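Long-range contacts in putative hydrolase (Campylobacter jejuni, PDB 3D6L), which is a hexameric hotdog-fold thioesterase that probably hydrolyses long-chain fatty acyl-CoA: residues 43-48 / 112-117; 65-70 / 89-94. All coordinates share one frame; numbering follows the deposited sequence.

Contact 1. Residues 43-48 / 112-117; sequences ELSPER and YVSVTR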
loop_
_atom_site.group_PDB
_atom_site.type_symbol
_atom_site.label_atom_id
_atom_site.label_comp_id
_atom_site.label_asym_id
_atom_site.label_seq_id
_atom_site.Cartn_x
_atom_site.Cartn_y
_atom_site.Cartn_z
ATOM N N GLU A 43 11.783 -3.040 25.466
ATOM C CA GLU A 43 12.050 -3.861 26.654
ATOM C C GLU A 43 12.712 -3.047 27.780
ATOM O O GLU A 43 12.625 -3.408 28.966
ATOM C CB GLU A 43 12.940 -5.050 26.307
ATOM C CG GLU A 43 12.209 -6.209 25.655
ATOM C CD GLU A 43 13.163 -7.228 25.045
ATOM O OE1 GLU A 43 12.673 -8.177 24.382
ATOM O OE2 GLU A 43 14.405 -7.071 25.212
ATOM N N LEU A 44 13.375 -1.957 27.401
ATOM C CA LEU A 44 13.974 -1.043 28.364
ATOM C C LEU A 44 13.156 0.227 28.533
ATOM O O LEU A 44 13.457 1.050 29.394
ATOM C CB LEU A 44 15.409 -0.713 27.955
ATOM C CG LEU A 44 16.393 -1.805 28.359
ATOM C CD1 LEU A 44 17.472 -1.969 27.315
ATOM C CD2 LEU A 44 16.982 -1.499 29.715
ATOM N N SER A 45 12.114 0.365 27.715
ATOM C CA SER A 45 11.274 1.555 27.693
ATOM C C SER A 45 9.910 1.226 27.084
ATOM O O SER A 45 9.637 1.591 25.932
ATOM C CB SER A 45 11.962 2.659 26.889
ATOM O OG SER A 45 11.112 3.776 26.712
ATOM N N PRO A 46 9.040 0.553 27.864
ATOM C CA PRO A 46 7.786 -0.068 27.411
ATOM C C PRO A 46 6.820 0.825 26.618
ATOM O O PRO A 46 6.268 0.364 25.610
ATOM C CB PRO A 46 7.137 -0.532 28.719
ATOM C CG PRO A 46 8.292 -0.738 29.650
ATOM C CD PRO A 46 9.247 0.361 29.311
ATOM N N GLU A 47 6.612 2.068 27.059
ATOM C CA GLU A 47 5.622 2.961 26.430
ATOM C C GLU A 47 5.936 3.364 24.993
ATOM O O GLU A 47 5.097 3.194 24.111
ATOM C CB GLU A 47 5.391 4.233 27.260
ATOM C CG GLU A 47 4.391 4.065 28.398
ATOM C CD GLU A 47 5.072 3.801 29.736
ATOM O OE1 GLU A 47 6.206 3.247 29.748
ATOM O OE2 GLU A 47 4.470 4.160 30.780
ATOM N N ARG A 48 7.130 3.909 24.769
ATOM C CA ARG A 48 7.486 4.476 23.471
ATOM C C ARG A 48 8.995 4.676 23.325
ATOM O O ARG A 48 9.689 5.010 24.284
ATOM C CB ARG A 48 6.762 5.818 23.266
ATOM C CG ARG A 48 6.762 6.344 21.836
ATOM C CD ARG A 48 6.292 7.783 21.769
ATOM N NE ARG A 48 6.692 8.394 20.505
ATOM C CZ ARG A 48 6.324 9.604 20.087
ATOM N NH1 ARG A 48 5.533 10.370 20.823
ATOM N NH2 ARG A 48 6.744 10.048 18.915
ATOM N N TYR A 112 17.812 4.351 19.683
ATOM C CA TYR A 112 16.506 4.860 20.064
ATOM C C TYR A 112 16.650 5.697 21.324
ATOM O O TYR A 112 17.597 5.511 22.092
ATOM C CB TYR A 112 15.533 3.692 20.317
ATOM C CG TYR A 112 15.396 2.766 19.130
ATOM C CD1 TYR A 112 16.253 1.677 18.962
ATOM C CD2 TYR A 112 14.423 2.996 18.157
ATOM C CE1 TYR A 112 16.138 0.830 17.853
ATOM C CE2 TYR A 112 14.297 2.165 17.048
ATOM C CZ TYR A 112 15.153 1.084 16.897
ATOM O OH TYR A 112 15.024 0.275 15.788
ATOM N N VAL A 113 15.727 6.628 21.527
ATOM C CA VAL A 113 15.650 7.345 22.786
ATOM C C VAL A 113 14.380 6.889 23.502
ATOM O O VAL A 113 13.336 6.713 22.877
ATOM C CB VAL A 113 15.700 8.888 22.594
ATOM C CG1 VAL A 113 14.488 9.392 21.815
ATOM C CG2 VAL A 113 15.795 9.602 23.933
ATOM N N SER A 114 14.482 6.668 24.807
ATOM C CA SER A 114 13.323 6.273 25.593
ATOM C C SER A 114 12.525 7.529 25.951
ATOM O O SER A 114 13.067 8.472 26.526
ATOM C CB SER A 114 13.768 5.513 26.835
ATOM O OG SER A 114 13.413 6.189 28.020
ATOM N N VAL A 115 11.252 7.553 25.574
ATOM C CA VAL A 115 10.424 8.741 25.758
ATOM C C VAL A 115 9.073 8.411 26.365
ATOM O O VAL A 115 8.618 7.262 26.321
ATOM C CB VAL A 115 10.184 9.521 24.426
ATOM C CG1 VAL A 115 11.458 10.187 23.947
ATOM C CG2 VAL A 115 9.601 8.618 23.352
ATOM N N THR A 116 8.437 9.436 26.927
ATOM C CA THR A 116 7.043 9.366 27.343
ATOM C C THR A 116 6.159 9.258 26.106
ATOM O O THR A 116 6.535 9.691 25.018
ATOM C CB THR A 116 6.629 10.619 28.149
ATOM O OG1 THR A 116 6.979 11.800 27.416
ATOM C CG2 THR A 116 7.320 10.645 29.524
ATOM N N ARG A 117 4.974 8.688 26.277
ATOM C CA ARG A 117 4.011 8.571 25.184
ATOM C C ARG A 117 3.721 9.902 24.454
ATOM O O ARG A 117 3.171 9.884 23.350
ATOM C CB ARG A 117 2.724 7.839 25.642
ATOM C CG ARG A 117 1.790 8.584 26.631
ATOM C CD ARG A 117 2.381 8.866 28.052
ATOM N NE ARG A 117 3.342 7.853 28.502
ATOM C CZ ARG A 117 4.154 7.983 29.552
ATOM N NH1 ARG A 117 5.005 7.010 29.863
ATOM N NH2 ARG A 117 4.123 9.085 30.295
#

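Contact 2. Residues 65-70 / 89-94; sequences IGDIIS and VTAQRV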
loop_
_atom_site.group_PDB
_atom_site.type_symbol
_atom_site.label_atom_id
_atom_site.label_comp_id
_atom_site.label_asym_id
_atom_site.label_seq_id
_atom_site.Cartn_x
_atom_site.Cartn_y
_atom_site.Cartn_z
ATOM N N ILE A 65 11.461 -12.126 -3.541
ATOM C CA ILE A 65 10.047 -12.433 -3.347
ATOM C C ILE A 65 9.916 -13.829 -2.748
ATOM O O ILE A 65 10.562 -14.784 -3.204
ATOM C CB ILE A 65 9.269 -12.357 -4.688
ATOM C CG1 ILE A 65 9.219 -10.906 -5.198
ATOM C CG2 ILE A 65 7.864 -12.938 -4.544
ATOM C CD1 ILE A 65 8.792 -10.744 -6.653
ATOM N N GLY A 66 9.095 -13.942 -1.711
ATOM C CA GLY A 66 8.825 -15.243 -1.109
ATOM C C GLY A 66 9.631 -15.556 0.132
ATOM O O GLY A 66 9.199 -16.382 0.941
ATOM N N ASP A 67 10.793 -14.906 0.284
ATOM C CA ASP A 67 11.633 -15.047 1.489
ATOM C C ASP A 67 10.829 -14.783 2.748
ATOM O O ASP A 67 10.013 -13.859 2.791
ATOM C CB ASP A 67 12.808 -14.061 1.492
ATOM C CG ASP A 67 13.858 -14.370 0.448
ATOM O OD1 ASP A 67 14.712 -13.484 0.224
ATOM O OD2 ASP A 67 13.843 -15.472 -0.150
ATOM N N ILE A 68 11.060 -15.612 3.762
ATOM C CA ILE A 68 10.572 -15.348 5.104
ATOM C C ILE A 68 11.700 -14.588 5.781
ATOM O O ILE A 68 12.795 -15.130 5.969
ATOM C CB ILE A 68 10.253 -16.660 5.882
ATOM C CG1 ILE A 68 9.563 -17.708 4.981
ATOM C CG2 ILE A 68 9.440 -16.365 7.154
ATOM C CD1 ILE A 68 8.238 -17.277 4.349
ATOM N N ILE A 69 11.458 -13.319 6.097
ATOM C CA ILE A 69 12.475 -12.484 6.723
ATOM C C ILE A 69 12.295 -12.467 8.230
ATOM O O ILE A 69 11.215 -12.173 8.735
ATOM C CB ILE A 69 12.510 -11.045 6.129
ATOM C CG1 ILE A 69 13.296 -11.031 4.818
ATOM C CG2 ILE A 69 13.189 -10.065 7.069
ATOM C CD1 ILE A 69 12.480 -11.482 3.649
ATOM N N SER A 70 13.368 -12.817 8.931
ATOM C CA SER A 70 13.394 -12.800 10.381
ATOM C C SER A 70 14.373 -11.727 10.821
ATOM O O SER A 70 15.492 -11.654 10.317
ATOM C CB SER A 70 13.805 -14.165 10.925
ATOM O OG SER A 70 12.795 -15.130 10.666
ATOM N N VAL A 89 19.210 -9.502 10.005
ATOM C CA VAL A 89 18.112 -10.011 9.208
ATOM C C VAL A 89 18.550 -11.282 8.480
ATOM O O VAL A 89 19.621 -11.313 7.865
ATOM C CB VAL A 89 17.601 -8.939 8.211
ATOM C CG1 VAL A 89 16.315 -9.384 7.558
ATOM C CG2 VAL A 89 17.395 -7.606 8.917
ATOM N N THR A 90 17.725 -12.329 8.570
ATOM C CA THR A 90 17.946 -13.580 7.845
ATOM C C THR A 90 16.791 -13.847 6.870
ATOM O O THR A 90 15.631 -13.596 7.195
ATOM C CB THR A 90 18.075 -14.788 8.807
ATOM O OG1 THR A 90 16.800 -15.080 9.392
ATOM C CG2 THR A 90 19.081 -14.509 9.926
ATOM N N ALA A 91 17.109 -14.347 5.678
ATOM C CA ALA A 91 16.082 -14.769 4.728
ATOM C C ALA A 91 16.023 -16.290 4.649
ATOM O O ALA A 91 17.044 -16.957 4.467
ATOM C CB ALA A 91 16.321 -14.170 3.360
ATOM N N GLN A 92 14.823 -16.834 4.817
ATOM C CA GLN A 92 14.593 -18.264 4.666
ATOM C C GLN A 92 13.975 -18.515 3.294
ATOM O O GLN A 92 12.966 -17.914 2.933
ATOM C CB GLN A 92 13.686 -18.766 5.780
ATOM C CG GLN A 92 13.749 -20.247 6.015
ATOM C CD GLN A 92 12.766 -20.688 7.083
ATOM O OE1 GLN A 92 12.774 -20.167 8.214
ATOM N NE2 GLN A 92 11.904 -21.644 6.734
ATOM N N ARG A 93 14.594 -19.413 2.545
ATOM C CA ARG A 93 14.444 -19.482 1.103
ATOM C C ARG A 93 14.446 -20.940 0.665
ATOM O O ARG A 93 15.173 -21.750 1.235
ATOM C CB ARG A 93 15.630 -18.738 0.474
ATOM C CG ARG A 93 15.586 -18.532 -1.021
ATOM C CD ARG A 93 15.889 -17.082 -1.346
ATOM N NE ARG A 93 17.311 -16.761 -1.352
ATOM C CZ ARG A 93 17.824 -15.557 -1.095
ATOM N NH1 ARG A 93 17.047 -14.529 -0.768
ATOM N NH2 ARG A 93 19.136 -15.379 -1.155
ATOM N N VAL A 94 13.637 -21.281 -0.335
ATOM C CA VAL A 94 13.672 -22.632 -0.906
ATOM C C VAL A 94 14.079 -22.590 -2.380
ATOM O O VAL A 94 13.479 -21.863 -3.176
ATOM C CB VAL A 94 12.325 -23.393 -0.743
ATOM C CG1 VAL A 94 12.525 -24.882 -0.981
ATOM C CG2 VAL A 94 11.731 -23.178 0.649
HETATM O O HOH W 1 13.955 -16.038 8.241
#

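Contact 1. Residues 43-48 / 112-117
Ser45 and Arg48 meet Ser114 and Val115 where the loop leaving helix 26-42, the central helix of the hotdog fold, turns into strand 48-58. Here the loop lies against the end of strand 100-115, the neighbour of strand 48-58 in the sheet.

Two hydrogen bonds converge on the carbonyl O of Arg48. Across the contact, Val115 N donates to Arg48 O at 3.3 Å, with an almost straight N-H...O angle of 173°. From within the loop, Ser45 OG donates to Arg48 O at 3.1 Å. The two donors stand on opposite faces of the carbonyl plane. Ser45 OG is anti to its own backbone N (chi1 173°), and this turns the hydroxyl to Arg48 O. The same hydroxyl lies against Ser114 CB. Ser114 OG bonds instead to the carbonyl of Asn122.

The charged contact joins Glu47 of the loop to Arg117, just past strand 100-115. Glu47 OE2 and Arg117 NH1 form a salt bridge of 3.0 Å. The two side chains lie side by side and point the same way, with carboxylate and guanidinium planes 45° apart. Gly98 of a neighbouring subunit packs on Glu47.

Apolar packing comes from the stem of Arg48. It is extended from CG to NE and runs obliquely across Val115, with Arg48 CD 3.8 Å from Val115 CG2. Val115 also touches Val50 of strand 48-58, and Arg48 packs on Asn23 of another subunit. At the far end of the stem, Arg48 NH1 makes a weak hydrogen bond of 3.5 Å to Arg117 O, which lies at the guanidinium edge.

Contact 2. Residues 65-70 / 89-94
The carbonyl O of Ile68 is gripped by Gln92 N at 2.9 Å and by a water that donates to it at 2.7 Å. Ala91 CA adds a CA-H...O contact. The same water is hydrogen-bonded to Ser70 OG and to Thr90 OG1. It thus links the two hydroxyls across the strands on the face that carries Ile68, Ser70, Thr90 and Gln92. On that face Ile68 also packs on Arg42 of a neighbouring subunit.

The rest of the backbone pairing is regular. Ile68 N returns a bond to Gln92 O, and Ser70 with Thr90 forms the next hydrogen-bonded pair. Ile69 and Ala91 face each other between them as a non-hydrogen-bonded pair, with CA atoms 4.7 Å apart.

On the Ile69 and Ala91 face, Ile69 CG2 meets Val89 CG1. Val89 CG1 is anti to its backbone N (chi1 -170°), which turns this methyl to Ile69 CG2. Ile69 also touches Trp28, and Val89 touches Ile33, both of helix 26-42.

Just before strand 68-78, Asp67 OD1 forms a salt bridge of 2.7 Å with Arg93 NH1. The hydrogen bond within it is weak, bent to 128°. OD1 lies at the guanidinium edge and also accepts a hydrogen bond from Phe64 N.

The whole is the open end of an antiparallel beta hairpin, strands 68-78 and 82-94, in the hotdog sheet that wraps the central helix.

From the N terminus, the chain passes strand 9-12 and helix 26-42 and reaches residues 43-48. Strand 48-58 follows, then residues 65-70, which open contact 2. The hairpin of strands 68-78 and 82-94 returns to residues 89-94 and closes this inner loop. Strand 100-115 then runs back to residues 112-117, where contact 1 closes the outer loop. Along the chain, contact 2 is nested inside the loop closed by contact 1. Their centres are 29 Å apart, on opposite sides of the chain's centre, and they do not touch. Contact 2 joins inner strands of the sheet. Contact 1 ties the exit of the helix to the sheet beside strand 48-58, outermost within this chain.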